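Long-range contact in epsin-2 (Saccharomyces cerevisiae, PDB 6ENR), which binds membranes enriched in PtdIns(3,5)P2 and PtdIns(4,5)P2 through its ENTH domain and is required for endocytosis and actin localization: residues A[42-47]-A[82-88]. Numbering follows the deposited sequence.
Sequences LAQRSY and YLVRFGS
Small residues let helix ends approach closely, and the ENTH domain of epsin-2 illustrates this where the C-terminal ends of helices 36-45 and 70-86 meet, with CA atoms 4.3 Å apart at Ala43-Gly87 and 5.1 Å at Tyr47-Ser88. Tyr82 (chi1 t) presents its ring edge, CE2 lying 3.7 Å from Ala43 CB, while its hydroxyl is hydrogen-bonded to Asp40. One residue on, Leu83 (m, t) brings CD2 to 3.6 Å from Ala43 CA and 4.2 Å from Leu42 CB. Phe86 ends the helix, its CB 4.0 Å from Ala43 CB and its O 3.2 Å from Tyr47 OH. Gly87 leaves helical geometry (phi/psi -96/-173); a side chain here would clash with Ser46 OG, which lies 3.3 Å from Gly87 CA. The backbone N-H of Ser88 (-54/148) donates a hydrogen bond to Ser46 OG, N to OG 2.9 Å and nearly linear; that hydroxyl, in rotamer p, gives its own proton to Ala43 O in a very short 2.5 Å bond. The Tyr47 ring (chi1 m) covers Ser88 N with one face, CZ at 3.5 Å. Ser88 OG N-caps helix 89-97 through Asn90 N, so the contact joins three helices of the all-helical fold, with Leu42 and Leu83 both packing on Ile55 of helix 49-63.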
loop_
_atom_site.group_PDB
_atom_site.type_symbol
_atom_site.label_atom_id
_atom_site.label_comp_id
_atom_site.label_asym_id
_atom_site.label_seq_id
_atom_site.Cartn_x
_atom_site.Cartn_y
_atom_site.Cartn_z
ATOM N N LEU A 42 10.769 4.870 1.008
ATOM C CA LEU A 42 10.023 3.875 1.813
ATOM C C LEU A 42 10.564 2.506 1.664
ATOM O O LEU A 42 10.849 1.828 2.662
ATOM C CB LEU A 42 8.538 3.893 1.563
ATOM C CG LEU A 42 7.906 5.223 2.065
ATOM C CD1 LEU A 42 6.587 5.389 1.374
ATOM C CD2 LEU A 42 7.644 5.244 3.573
ATOM N N ALA A 43 10.773 2.106 0.422
ATOM C CA ALA A 43 11.272 0.801 0.178
ATOM C C ALA A 43 12.599 0.598 0.788
ATOM O O ALA A 43 12.802 -0.409 1.503
ATOM C CB ALA A 43 11.300 0.486 -1.328
ATOM N N GLN A 44 13.500 1.574 0.635
ATOM C CA GLN A 44 14.788 1.445 1.284
ATOM C C GLN A 44 14.736 1.352 2.808
ATOM O O GLN A 44 15.449 0.560 3.466
ATOM C CB GLN A 44 15.687 2.574 0.913
ATOM C CG GLN A 44 16.155 2.550 -0.538
ATOM C CD GLN A 44 16.321 1.179 -1.222
ATOM O OE1 GLN A 44 17.117 0.285 -0.792
ATOM N NE2 GLN A 44 15.603 1.020 -2.351
ATOM N N ARG A 45 13.883 2.160 3.358
ATOM C CA ARG A 45 13.726 2.208 4.813
ATOM C C ARG A 45 13.093 0.969 5.398
ATOM O O ARG A 45 13.306 0.627 6.591
ATOM C CB ARG A 45 12.945 3.440 5.184
ATOM C CG ARG A 45 13.673 4.725 4.847
ATOM C CD ARG A 45 12.939 5.883 5.424
ATOM N NE ARG A 45 13.225 7.172 4.826
ATOM C CZ ARG A 45 13.134 8.356 5.473
ATOM N NH1 ARG A 45 12.775 8.438 6.748
ATOM N NH2 ARG A 45 13.384 9.479 4.789
ATOM N N SER A 46 12.302 0.265 4.571
ATOM C CA SER A 46 11.620 -0.940 4.999
ATOM C C SER A 46 12.574 -2.050 5.428
ATOM O O SER A 46 12.172 -2.944 6.156
ATOM C CB SER A 46 10.677 -1.426 3.880
ATOM O OG SER A 46 11.411 -1.988 2.799
ATOM N N TYR A 47 13.863 -1.957 5.027
ATOM C CA TYR A 47 14.908 -2.890 5.452
ATOM C C TYR A 47 15.418 -2.683 6.885
ATOM O O TYR A 47 16.100 -3.557 7.437
ATOM C CB TYR A 47 16.065 -2.814 4.488
ATOM C CG TYR A 47 15.691 -3.400 3.150
ATOM C CD1 TYR A 47 15.820 -4.770 2.899
ATOM C CD2 TYR A 47 15.139 -2.599 2.143
ATOM C CE1 TYR A 47 15.406 -5.327 1.680
ATOM C CE2 TYR A 47 14.784 -3.148 0.899
ATOM C CZ TYR A 47 14.893 -4.493 0.684
ATOM O OH TYR A 47 14.509 -4.955 -0.565
ATOM N N TYR A 82 4.119 -1.246 -4.146
ATOM C CA TYR A 82 5.528 -0.956 -4.388
ATOM C C TYR A 82 6.410 -1.742 -3.408
ATOM O O TYR A 82 7.346 -2.396 -3.803
ATOM C CB TYR A 82 5.812 0.554 -4.286
ATOM C CG TYR A 82 7.156 0.947 -4.809
ATOM C CD1 TYR A 82 7.322 1.282 -6.168
ATOM C CD2 TYR A 82 8.256 1.007 -3.985
ATOM C CE1 TYR A 82 8.581 1.660 -6.678
ATOM C CE2 TYR A 82 9.498 1.320 -4.484
ATOM C CZ TYR A 82 9.629 1.649 -5.858
ATOM O OH TYR A 82 10.837 1.944 -6.317
ATOM N N LEU A 83 6.055 -1.734 -2.121
ATOM C CA LEU A 83 6.861 -2.428 -1.131
ATOM C C LEU A 83 6.963 -3.929 -1.366
ATOM O O LEU A 83 8.001 -4.562 -1.096
ATOM C CB LEU A 83 6.321 -2.122 0.266
ATOM C CG LEU A 83 6.484 -0.719 0.790
ATOM C CD1 LEU A 83 5.840 -0.638 2.154
ATOM C CD2 LEU A 83 7.916 -0.224 0.802
ATOM N N VAL A 84 5.883 -4.561 -1.762
ATOM C CA VAL A 84 5.961 -6.009 -1.972
ATOM C C VAL A 84 6.928 -6.431 -3.075
ATOM O O VAL A 84 7.472 -7.539 -3.038
ATOM C CB VAL A 84 4.592 -6.657 -2.178
ATOM C CG1 VAL A 84 3.697 -6.448 -0.975
ATOM C CG2 VAL A 84 3.997 -6.313 -3.489
ATOM N N ARG A 85 7.199 -5.523 -4.009
ATOM C CA ARG A 85 8.258 -5.758 -5.037
ATOM C C ARG A 85 9.617 -5.240 -4.709
ATOM O O ARG A 85 10.619 -5.960 -4.891
ATOM C CB ARG A 85 7.818 -5.087 -6.324
ATOM C CG ARG A 85 6.471 -5.443 -6.769
ATOM C CD ARG A 85 5.994 -4.450 -7.830
ATOM N NE ARG A 85 4.987 -5.036 -8.696
ATOM C CZ ARG A 85 3.718 -5.227 -8.386
ATOM N NH1 ARG A 85 3.242 -4.846 -7.213
ATOM N NH2 ARG A 85 2.903 -5.812 -9.269
ATOM N N PHE A 86 9.696 -4.035 -4.111
ATOM C CA PHE A 86 10.979 -3.353 -3.886
ATOM C C PHE A 86 11.454 -3.228 -2.447
ATOM O O PHE A 86 12.637 -2.905 -2.236
ATOM C CB PHE A 86 10.916 -1.978 -4.500
ATOM C CG PHE A 86 10.673 -2.046 -5.981
ATOM C CD1 PHE A 86 11.661 -2.517 -6.823
ATOM C CD2 PHE A 86 9.431 -1.774 -6.481
ATOM C CE1 PHE A 86 11.379 -2.702 -8.170
ATOM C CE2 PHE A 86 9.153 -1.911 -7.811
ATOM C CZ PHE A 86 10.124 -2.373 -8.658
ATOM N N GLY A 87 10.571 -3.511 -1.510
ATOM C CA GLY A 87 10.941 -3.434 -0.135
ATOM C C GLY A 87 11.360 -4.753 0.465
ATOM O O GLY A 87 11.510 -5.790 -0.201
ATOM N N SER A 88 11.547 -4.696 1.766
ATOM C CA SER A 88 11.888 -5.866 2.568
ATOM C C SER A 88 10.902 -7.038 2.373
ATOM O O SER A 88 9.677 -6.872 2.264
ATOM C CB SER A 88 11.812 -5.401 4.065
ATOM O OG SER A 88 11.995 -6.462 4.899
#